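Local coordinates for protein putative cytosine/guanine deaminase (Unidentified, PDB 2PAJ) that hydrolytically deaminates 2-amino-4-hydroxypteridines to 2,4-dihydroxypteridines with release of ammonium, using zinc at its active site, at residues Y139-G144 against D148-L153; E156-G161 against A211-V216; A195-L200 against V215-T220. All blocks are in the same frame, centred on the assembly; numbering follows the deposited sequence.

Overall arrangement
The three contacts show how an amidohydrolase-family TIM barrel ties its outer helices to neighbouring loops and strands. Contacts 1 and 2 use the two ends of helix 149-159, with centres about 16 Å apart: its first turn meets the preceding loop, and its last turn meets the start of strand 213-217. Contact 3 packs helix 190-203 on the same strand further along, its centre about 15 Å from that of contact 2. Contacts 1 and 3 are nearer, their centres about 11 Å apart, and touch directly through a salt bridge from Asp148 OD2 to Arg199 NH2 (2.6 Å). Contact 1 approaches the active site, with the Val140 side chain about 12 Å from the zinc ion; contacts 2 and 3 lie away from it.

Contact 1 of 3, residues Y139-G144 against D148-L153; sequences YVYYPG and DSSAIL
Tyr141 and Val140, on the loop that leaves strand 131-136, are held by two hydroxyls from consecutive serines in the first turn of helix 149-159. Hydrogen bonding dominates. Tyr141 OH and Ser150 OG lie 2.8 Å apart, and either may be the donor; the serine oxygen comes to the hydroxyl end of the ring, at its edge and near its plane. Beside it, Ser149 OG donates to Val140 O over 3.2 Å; the serine oxygen comes to the carbonyl oxygen at 151° from the C=O bond and stands 23° off the carbonyl plane. Tyr141 CG stands anti to its own carbonyl carbon (chi1 -66°), a setting from which the phenol extends toward the helix.

Van der Waals contact accompanies these bonds: Ser149 CB lies 3.9 Å from Tyr141 CE1, approaching the ring obliquely, and 4.1 Å from Val140 CG2. Outside the pair, Arg168 makes a cation-pi contact with Tyr141, and the neighbouring Tyr139 ring meets that of the zinc ligand His78.

A third kind of interaction belongs to the helix itself: Asp148 is its N-cap, its OD1 accepting a weak bond from Ala151 N at 3.2 Å.

All four touching residues are buried, and the chemistry implies that the two serines supply partners for a phenol and a peptide carbonyl inside the protein, tying the loop beside the active site to the helix that follows it.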
loop_
_atom_site.group_PDB
_atom_site.type_symbol
_atom_site.label_atom_id
_atom_site.label_comp_id
_atom_site.label_asym_id
_atom_site.label_seq_id
_atom_site.Cartn_x
_atom_site.Cartn_y
_atom_site.Cartn_z
ATOM N N TYR A 139 -7.511 -7.832 9.336
ATOM C CA TYR A 139 -7.529 -8.676 10.512
ATOM C C TYR A 139 -8.914 -8.961 11.041
ATOM O O TYR A 139 -9.092 -9.376 12.196
ATOM C CB TYR A 139 -6.601 -8.141 11.607
ATOM C CG TYR A 139 -6.889 -6.757 12.110
ATOM C CD1 TYR A 139 -8.014 -6.494 12.887
ATOM C CD2 TYR A 139 -5.981 -5.731 11.882
ATOM C CE1 TYR A 139 -8.225 -5.253 13.435
ATOM C CE2 TYR A 139 -6.171 -4.482 12.418
ATOM C CZ TYR A 139 -7.295 -4.247 13.196
ATOM O OH TYR A 139 -7.491 -3.005 13.735
ATOM N N VAL A 140 -9.906 -8.760 10.185
ATOM C CA VAL A 140 -11.246 -9.114 10.598
ATOM C C VAL A 140 -11.425 -10.582 10.168
ATOM O O VAL A 140 -11.640 -10.909 8.994
ATOM C CB VAL A 140 -12.331 -8.184 9.986
ATOM C CG1 VAL A 140 -11.722 -6.822 9.698
ATOM C CG2 VAL A 140 -12.959 -8.790 8.761
ATOM N N TYR A 141 -11.252 -11.459 11.154
ATOM C CA TYR A 141 -11.373 -12.902 11.009
ATOM C C TYR A 141 -11.766 -13.402 12.397
ATOM O O TYR A 141 -11.328 -12.852 13.413
ATOM C CB TYR A 141 -10.033 -13.514 10.615
ATOM C CG TYR A 141 -9.537 -13.100 9.246
ATOM C CD1 TYR A 141 -10.210 -13.502 8.090
ATOM C CD2 TYR A 141 -8.392 -12.300 9.109
ATOM C CE1 TYR A 141 -9.767 -13.124 6.842
ATOM C CE2 TYR A 141 -7.934 -11.910 7.855
ATOM C CZ TYR A 141 -8.633 -12.326 6.732
ATOM O OH TYR A 141 -8.230 -11.922 5.493
ATOM N N TYR A 142 -12.600 -14.433 12.446
ATOM C CA TYR A 142 -13.046 -15.004 13.714
ATOM C C TYR A 142 -13.833 -16.262 13.420
ATOM O O TYR A 142 -14.487 -16.360 12.383
ATOM C CB TYR A 142 -13.918 -14.006 14.473
ATOM C CG TYR A 142 -15.148 -13.553 13.712
ATOM C CD1 TYR A 142 -16.371 -14.220 13.860
ATOM C CD2 TYR A 142 -15.103 -12.420 12.887
ATOM C CE1 TYR A 142 -17.519 -13.765 13.222
ATOM C CE2 TYR A 142 -16.242 -11.957 12.243
ATOM C CZ TYR A 142 -17.450 -12.630 12.418
ATOM O OH TYR A 142 -18.595 -12.149 11.824
ATOM N N PRO A 143 -13.769 -17.248 14.325
ATOM C CA PRO A 143 -14.489 -18.505 14.132
ATOM C C PRO A 143 -15.939 -18.309 13.700
ATOM O O PRO A 143 -16.691 -17.566 14.330
ATOM C CB PRO A 143 -14.365 -19.169 15.494
ATOM C CG PRO A 143 -13.011 -18.718 15.950
ATOM C CD PRO A 143 -13.034 -17.252 15.606
ATOM N N GLY A 144 -16.320 -18.961 12.607
ATOM C CA GLY A 144 -17.688 -18.870 12.135
ATOM C C GLY A 144 -18.100 -17.616 11.388
ATOM O O GLY A 144 -19.291 -17.406 11.151
ATOM N N ASP A 148 -16.638 -14.051 3.633
ATOM C CA ASP A 148 -15.233 -14.216 3.303
ATOM C C ASP A 148 -14.567 -12.856 3.040
ATOM O O ASP A 148 -14.653 -12.302 1.933
ATOM C CB ASP A 148 -15.076 -15.121 2.077
ATOM C CG ASP A 148 -13.648 -15.550 1.877
ATOM O OD1 ASP A 148 -12.798 -14.969 2.574
ATOM O OD2 ASP A 148 -13.369 -16.445 1.052
ATOM N N SER A 149 -13.921 -12.318 4.070
ATOM C CA SER A 149 -13.226 -11.038 3.970
ATOM C C SER A 149 -12.256 -11.051 2.794
ATOM O O SER A 149 -12.326 -10.215 1.889
ATOM C CB SER A 149 -12.442 -10.779 5.247
ATOM O OG SER A 149 -13.335 -10.715 6.332
ATOM N N SER A 150 -11.347 -12.015 2.818
ATOM C CA SER A 150 -10.362 -12.137 1.772
ATOM C C SER A 150 -11.003 -12.128 0.387
ATOM O O SER A 150 -10.546 -11.408 -0.506
ATOM C CB SER A 150 -9.569 -13.411 1.993
ATOM O OG SER A 150 -9.049 -13.419 3.309
ATOM N N ALA A 151 -12.059 -12.913 0.206
ATOM C CA ALA A 151 -12.744 -12.970 -1.079
ATOM C C ALA A 151 -13.159 -11.570 -1.508
ATOM O O ALA A 151 -12.833 -11.115 -2.599
ATOM C CB ALA A 151 -13.970 -13.852 -0.969
ATOM N N ILE A 152 -13.891 -10.905 -0.630
ATOM C CA ILE A 152 -14.385 -9.564 -0.886
ATOM C C ILE A 152 -13.278 -8.569 -1.260
ATOM O O ILE A 152 -13.416 -7.807 -2.225
ATOM C CB ILE A 152 -15.154 -9.044 0.352
ATOM C CG1 ILE A 152 -16.368 -9.947 0.618
ATOM C CG2 ILE A 152 -15.560 -7.605 0.139
ATOM C CD1 ILE A 152 -16.995 -9.757 1.979
ATOM N N LEU A 153 -12.180 -8.583 -0.506
ATOM C CA LEU A 153 -11.075 -7.678 -0.770
ATOM C C LEU A 153 -10.492 -7.855 -2.173
ATOM O O LEU A 153 -10.260 -6.861 -2.872
ATOM C CB LEU A 153 -9.984 -7.847 0.288
ATOM C CG LEU A 153 -10.254 -7.249 1.675
ATOM C CD1 LEU A 153 -9.046 -7.425 2.586
ATOM C CD2 LEU A 153 -10.571 -5.786 1.534
#

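Contact 2 of 3, residues E156-G161 against A211-V216; sequences EAEKLG and AMRRVV
Glu158 carries its CG anti to the backbone N (chi1 176°), while Arg213 runs extended from CG to NE; together these settings bring a helix carboxylate and a strand guanidinium within reach of each other. Glu158 OE1 and Arg213 NH2 form a salt bridge at 3.3 Å. The two flat groups are nearly parallel, 12° apart, yet the oxygen lies well out of the guanidinium plane and no N-H points at it. The attraction is therefore one of charge without a hydrogen bond, and at this surface position solvent probably weakens it.

A second touch lies where the helix gives way to a turn. Met212, bent at both chi2 and chi3, sets its CE methyl 3.8 Å from Gly161 O, a carbonyl that also accepts a hydrogen bond from Ser448 OG. Gly161, with positive phi, is the C-prime residue of a Schellman motif, in which Leu162 N bonds back to Ala157 O and Gly161 N, weakly, to Glu158 O.

Strand 163-168 follows this turn and pairs in parallel with strand 213-217. The arrangement is thus that of a TIM barrel at the end where its strands begin, with a helix terminus linked to the strand one further round.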
loop_
_atom_site.group_PDB
_atom_site.type_symbol
_atom_site.label_atom_id
_atom_site.label_comp_id
_atom_site.label_asym_id
_atom_site.label_seq_id
_atom_site.Cartn_x
_atom_site.Cartn_y
_atom_site.Cartn_z
ATOM N N GLU A 156 -13.119 -6.607 -4.871
ATOM C CA GLU A 156 -13.153 -5.161 -4.992
ATOM C C GLU A 156 -11.922 -4.598 -5.694
ATOM O O GLU A 156 -12.038 -3.769 -6.596
ATOM C CB GLU A 156 -13.318 -4.535 -3.602
ATOM C CG GLU A 156 -14.671 -4.825 -2.986
ATOM C CD GLU A 156 -15.818 -4.451 -3.920
ATOM O OE1 GLU A 156 -15.918 -3.264 -4.305
ATOM O OE2 GLU A 156 -16.613 -5.345 -4.282
ATOM N N ALA A 157 -10.747 -5.062 -5.285
ATOM C CA ALA A 157 -9.509 -4.583 -5.874
ATOM C C ALA A 157 -9.531 -4.762 -7.381
ATOM O O ALA A 157 -9.191 -3.857 -8.141
ATOM C CB ALA A 157 -8.325 -5.327 -5.276
ATOM N N GLU A 158 -9.946 -5.939 -7.812
ATOM C CA GLU A 158 -9.991 -6.250 -9.222
ATOM C C GLU A 158 -11.091 -5.523 -9.988
ATOM O O GLU A 158 -10.952 -5.275 -11.183
ATOM C CB GLU A 158 -10.141 -7.744 -9.391
ATOM C CG GLU A 158 -10.296 -8.147 -10.818
ATOM C CD GLU A 158 -11.059 -9.433 -10.935
ATOM O OE1 GLU A 158 -10.415 -10.514 -10.926
ATOM O OE2 GLU A 158 -12.312 -9.344 -11.010
ATOM N N LYS A 159 -12.189 -5.194 -9.320
ATOM C CA LYS A 159 -13.250 -4.469 -9.998
ATOM C C LYS A 159 -12.678 -3.125 -10.414
ATOM O O LYS A 159 -13.077 -2.552 -11.426
ATOM C CB LYS A 159 -14.465 -4.284 -9.076
ATOM C CG LYS A 159 -15.274 -5.567 -8.920
ATOM C CD LYS A 159 -16.230 -5.556 -7.735
ATOM C CE LYS A 159 -17.411 -4.644 -7.976
ATOM N NZ LYS A 159 -18.542 -4.986 -7.053
ATOM N N LEU A 160 -11.712 -2.650 -9.635
ATOM C CA LEU A 160 -11.063 -1.374 -9.885
ATOM C C LEU A 160 -9.824 -1.509 -10.756
ATOM O O LEU A 160 -9.273 -0.507 -11.208
ATOM C CB LEU A 160 -10.698 -0.714 -8.560
ATOM C CG LEU A 160 -11.884 -0.380 -7.653
ATOM C CD1 LEU A 160 -11.384 0.194 -6.336
ATOM C CD2 LEU A 160 -12.792 0.613 -8.342
ATOM N N GLY A 161 -9.397 -2.750 -10.979
ATOM C CA GLY A 161 -8.239 -3.026 -11.814
ATOM C C GLY A 161 -6.896 -2.865 -11.134
ATOM O O GLY A 161 -5.867 -2.781 -11.803
ATOM N N ALA A 211 2.759 -9.886 -10.175
ATOM C CA ALA A 211 1.510 -10.550 -9.872
ATOM C C ALA A 211 0.419 -9.508 -9.583
ATOM O O ALA A 211 0.700 -8.442 -9.049
ATOM C CB ALA A 211 1.708 -11.468 -8.669
ATOM N N MET A 212 -0.818 -9.811 -9.959
ATOM C CA MET A 212 -1.933 -8.913 -9.700
ATOM C C MET A 212 -2.576 -9.302 -8.380
ATOM O O MET A 212 -3.477 -8.620 -7.889
ATOM C CB MET A 212 -2.964 -8.982 -10.827
ATOM C CG MET A 212 -2.504 -8.350 -12.129
ATOM S SD MET A 212 -1.998 -6.618 -11.973
ATOM C CE MET A 212 -3.573 -5.825 -11.676
ATOM N N ARG A 213 -2.102 -10.411 -7.818
ATOM C CA ARG A 213 -2.590 -10.920 -6.543
ATOM C C ARG A 213 -1.476 -11.525 -5.712
ATOM O O ARG A 213 -0.623 -12.237 -6.221
ATOM C CB ARG A 213 -3.689 -11.947 -6.764
ATOM C CG ARG A 213 -5.006 -11.302 -7.008
ATOM C CD ARG A 213 -6.028 -12.266 -7.515
ATOM N NE ARG A 213 -7.325 -11.607 -7.570
ATOM C CZ ARG A 213 -8.461 -12.207 -7.895
ATOM N NH1 ARG A 213 -8.460 -13.498 -8.213
ATOM N NH2 ARG A 213 -9.601 -11.523 -7.864
ATOM N N ARG A 214 -1.499 -11.226 -4.421
ATOM C CA ARG A 214 -0.496 -11.712 -3.495
ATOM C C ARG A 214 -1.075 -11.970 -2.124
ATOM O O ARG A 214 -2.097 -11.395 -1.748
ATOM C CB ARG A 214 0.630 -10.701 -3.366
ATOM C CG ARG A 214 1.554 -10.706 -4.528
ATOM C CD ARG A 214 2.957 -10.897 -4.045
ATOM N NE ARG A 214 3.739 -11.631 -5.023
ATOM C CZ ARG A 214 5.045 -11.813 -4.935
ATOM N NH1 ARG A 214 5.712 -11.309 -3.905
ATOM N NH2 ARG A 214 5.683 -12.493 -5.875
ATOM N N VAL A 215 -0.391 -12.824 -1.372
ATOM C CA VAL A 215 -0.802 -13.199 -0.028
ATOM C C VAL A 215 0.417 -13.215 0.876
ATOM O O VAL A 215 1.471 -13.670 0.473
ATOM C CB VAL A 215 -1.445 -14.616 -0.020
ATOM C CG1 VAL A 215 -1.825 -15.018 1.403
ATOM C CG2 VAL A 215 -2.662 -14.653 -0.939
ATOM N N VAL A 216 0.278 -12.697 2.089
ATOM C CA VAL A 216 1.389 -12.705 3.029
ATOM C C VAL A 216 0.920 -13.009 4.466
ATOM O O VAL A 216 -0.204 -12.684 4.855
ATOM C CB VAL A 216 2.240 -11.348 2.956
ATOM C CG1 VAL A 216 1.628 -10.374 1.983
ATOM C CG2 VAL A 216 2.359 -10.694 4.313
#

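Contact 3 of 3, residues A195-L200 against V215-T220; sequences ADIERL and VVMAPT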
loop_
_atom_site.group_PDB
_atom_site.type_symbol
_atom_site.label_atom_id
_atom_site.label_comp_id
_atom_site.label_asym_id
_atom_site.label_seq_id
_atom_site.Cartn_x
_atom_site.Cartn_y
_atom_site.Cartn_z
ATOM N N ALA A 195 -4.318 -23.102 8.316
ATOM C CA ALA A 195 -5.118 -23.747 7.295
ATOM C C ALA A 195 -5.609 -22.734 6.271
ATOM O O ALA A 195 -5.509 -22.949 5.060
ATOM C CB ALA A 195 -6.301 -24.458 7.943
ATOM N N ASP A 196 -6.122 -21.617 6.768
ATOM C CA ASP A 196 -6.658 -20.581 5.905
ATOM C C ASP A 196 -5.632 -20.031 4.945
ATOM O O ASP A 196 -5.921 -19.803 3.769
ATOM C CB ASP A 196 -7.219 -19.442 6.741
ATOM C CG ASP A 196 -8.181 -18.582 5.960
ATOM O OD1 ASP A 196 -8.531 -17.484 6.451
ATOM O OD2 ASP A 196 -8.593 -19.013 4.857
ATOM N N ILE A 197 -4.427 -19.823 5.447
ATOM C CA ILE A 197 -3.373 -19.289 4.618
ATOM C C ILE A 197 -2.966 -20.234 3.496
ATOM O O ILE A 197 -2.670 -19.797 2.379
ATOM C CB ILE A 197 -2.176 -18.893 5.485
ATOM C CG1 ILE A 197 -2.469 -17.534 6.129
ATOM C CG2 ILE A 197 -0.907 -18.842 4.660
ATOM C CD1 ILE A 197 -1.301 -16.926 6.841
ATOM N N GLU A 198 -2.977 -21.530 3.777
ATOM C CA GLU A 198 -2.631 -22.514 2.758
ATOM C C GLU A 198 -3.714 -22.444 1.673
ATOM O O GLU A 198 -3.437 -22.462 0.470
ATOM C CB GLU A 198 -2.556 -23.894 3.405
ATOM C CG GLU A 198 -1.567 -23.915 4.569
ATOM C CD GLU A 198 -1.167 -25.317 5.014
ATOM O OE1 GLU A 198 -2.040 -26.061 5.534
ATOM O OE2 GLU A 198 0.024 -25.672 4.846
ATOM N N ARG A 199 -4.955 -22.321 2.127
ATOM C CA ARG A 199 -6.083 -22.212 1.228
ATOM C C ARG A 199 -5.870 -20.977 0.346
ATOM O O ARG A 199 -5.900 -21.071 -0.882
ATOM C CB ARG A 199 -7.368 -22.090 2.045
ATOM C CG ARG A 199 -8.582 -21.752 1.231
ATOM C CD ARG A 199 -9.583 -20.978 2.085
ATOM N NE ARG A 199 -10.330 -19.992 1.299
ATOM C CZ ARG A 199 -10.478 -18.719 1.656
ATOM N NH1 ARG A 199 -9.937 -18.277 2.786
ATOM N NH2 ARG A 199 -11.149 -17.876 0.876
ATOM N N LEU A 200 -5.642 -19.830 0.984
ATOM C CA LEU A 200 -5.407 -18.561 0.280
ATOM C C LEU A 200 -4.151 -18.570 -0.599
ATOM O O LEU A 200 -4.137 -18.012 -1.697
ATOM C CB LEU A 200 -5.287 -17.421 1.289
ATOM C CG LEU A 200 -6.551 -17.127 2.095
ATOM C CD1 LEU A 200 -6.235 -16.113 3.191
ATOM C CD2 LEU A 200 -7.649 -16.624 1.152
ATOM N N VAL A 215 -0.391 -12.824 -1.372
ATOM C CA VAL A 215 -0.802 -13.199 -0.028
ATOM C C VAL A 215 0.417 -13.215 0.876
ATOM O O VAL A 215 1.471 -13.670 0.473
ATOM C CB VAL A 215 -1.445 -14.616 -0.020
ATOM C CG1 VAL A 215 -1.825 -15.018 1.403
ATOM C CG2 VAL A 215 -2.662 -14.653 -0.939
ATOM N N VAL A 216 0.278 -12.697 2.089
ATOM C CA VAL A 216 1.389 -12.705 3.029
ATOM C C VAL A 216 0.920 -13.009 4.466
ATOM O O VAL A 216 -0.204 -12.684 4.855
ATOM C CB VAL A 216 2.240 -11.348 2.956
ATOM C CG1 VAL A 216 1.628 -10.374 1.983
ATOM C CG2 VAL A 216 2.359 -10.694 4.313
ATOM N N MET A 217 1.799 -13.676 5.217
ATOM C CA MET A 217 1.598 -14.075 6.615
ATOM C C MET A 217 1.714 -12.817 7.482
ATOM O O MET A 217 2.811 -12.294 7.642
ATOM C CB MET A 217 2.703 -15.071 6.991
ATOM C CG MET A 217 2.684 -15.619 8.421
ATOM S SD MET A 217 1.358 -16.798 8.742
ATOM C CE MET A 217 0.451 -15.962 9.981
ATOM N N ALA A 218 0.609 -12.356 8.068
ATOM C CA ALA A 218 0.644 -11.117 8.848
ATOM C C ALA A 218 -0.066 -11.002 10.204
ATOM O O ALA A 218 -0.978 -10.188 10.365
ATOM C CB ALA A 218 0.179 -9.967 7.955
ATOM N N PRO A 219 0.359 -11.788 11.202
ATOM C CA PRO A 219 -0.288 -11.696 12.517
ATOM C C PRO A 219 -0.246 -10.228 12.990
ATOM O O PRO A 219 0.835 -9.662 13.156
ATOM C CB PRO A 219 0.580 -12.604 13.385
ATOM C CG PRO A 219 1.083 -13.628 12.400
ATOM C CD PRO A 219 1.435 -12.794 11.202
ATOM N N THR A 220 -1.412 -9.625 13.210
ATOM C CA THR A 220 -1.503 -8.217 13.617
ATOM C C THR A 220 -0.300 -7.606 14.350
ATOM O O THR A 220 0.497 -6.892 13.742
ATOM C CB THR A 220 -2.761 -7.985 14.443
ATOM O OG1 THR A 220 -3.821 -8.790 13.908
ATOM C CG2 THR A 220 -3.169 -6.508 14.365
#
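Ile197 and Met217 meet with their side chains at about a right angle, the isoleucine reaching out from helix 190-203 and the methionine lying across its tip. Ile197 keeps CG1 anti to its carbonyl carbon and continues extended (chi2 -171°), which puts CD1 at the leading end toward the strand. Met217 leaves the strand with CG anti to the backbone N and then bends at both chi2 (72°) and chi3; the fold-back presents the thioether instead of the chain's length. The result is an apolar contact of CD1 with both ends of the S-CH3 bond, SD at 3.3 Å and CE at 3.7 Å. Leu243 adds to the surroundings of Ile197, and Tyr193 and Met245 to those of Met217.

One helical turn later, Leu200 faces Val215. Here the valine offers its two branches to different targets: CG1 lies 4.2 Å from Leu200 CB, whereas CG2 comes 3.7 Å from the backbone atom Leu200 O. The pairing of Ile197 with Met217 and of Leu200 with Val215 shows helix and strand running in opposite directions, as they do in the beta-alpha-beta crossovers of a TIM barrel. This crossover joins strand 163-168 to its parallel neighbour 213-217 through helix 190-203. Val216, between the two contacting strand residues, points away from the helix and packs among Val165, Leu167 and His246.

Within the helix, and not touching the strand, Arg199 pairs with Asp196. Asp196 OD2 accepts from Arg199 NH1 at 2.6 Å through its syn lone pair and lies in the guanidinium plane; the bond is bent, 143° at the hydrogen. Leu200, which meets Val215 through CB, lays its CD2 over one face of that guanidinium, toward the rim. The other carboxylate oxygen, Asp196 OD1, forms a salt bridge with Arg168 of strand 163-168.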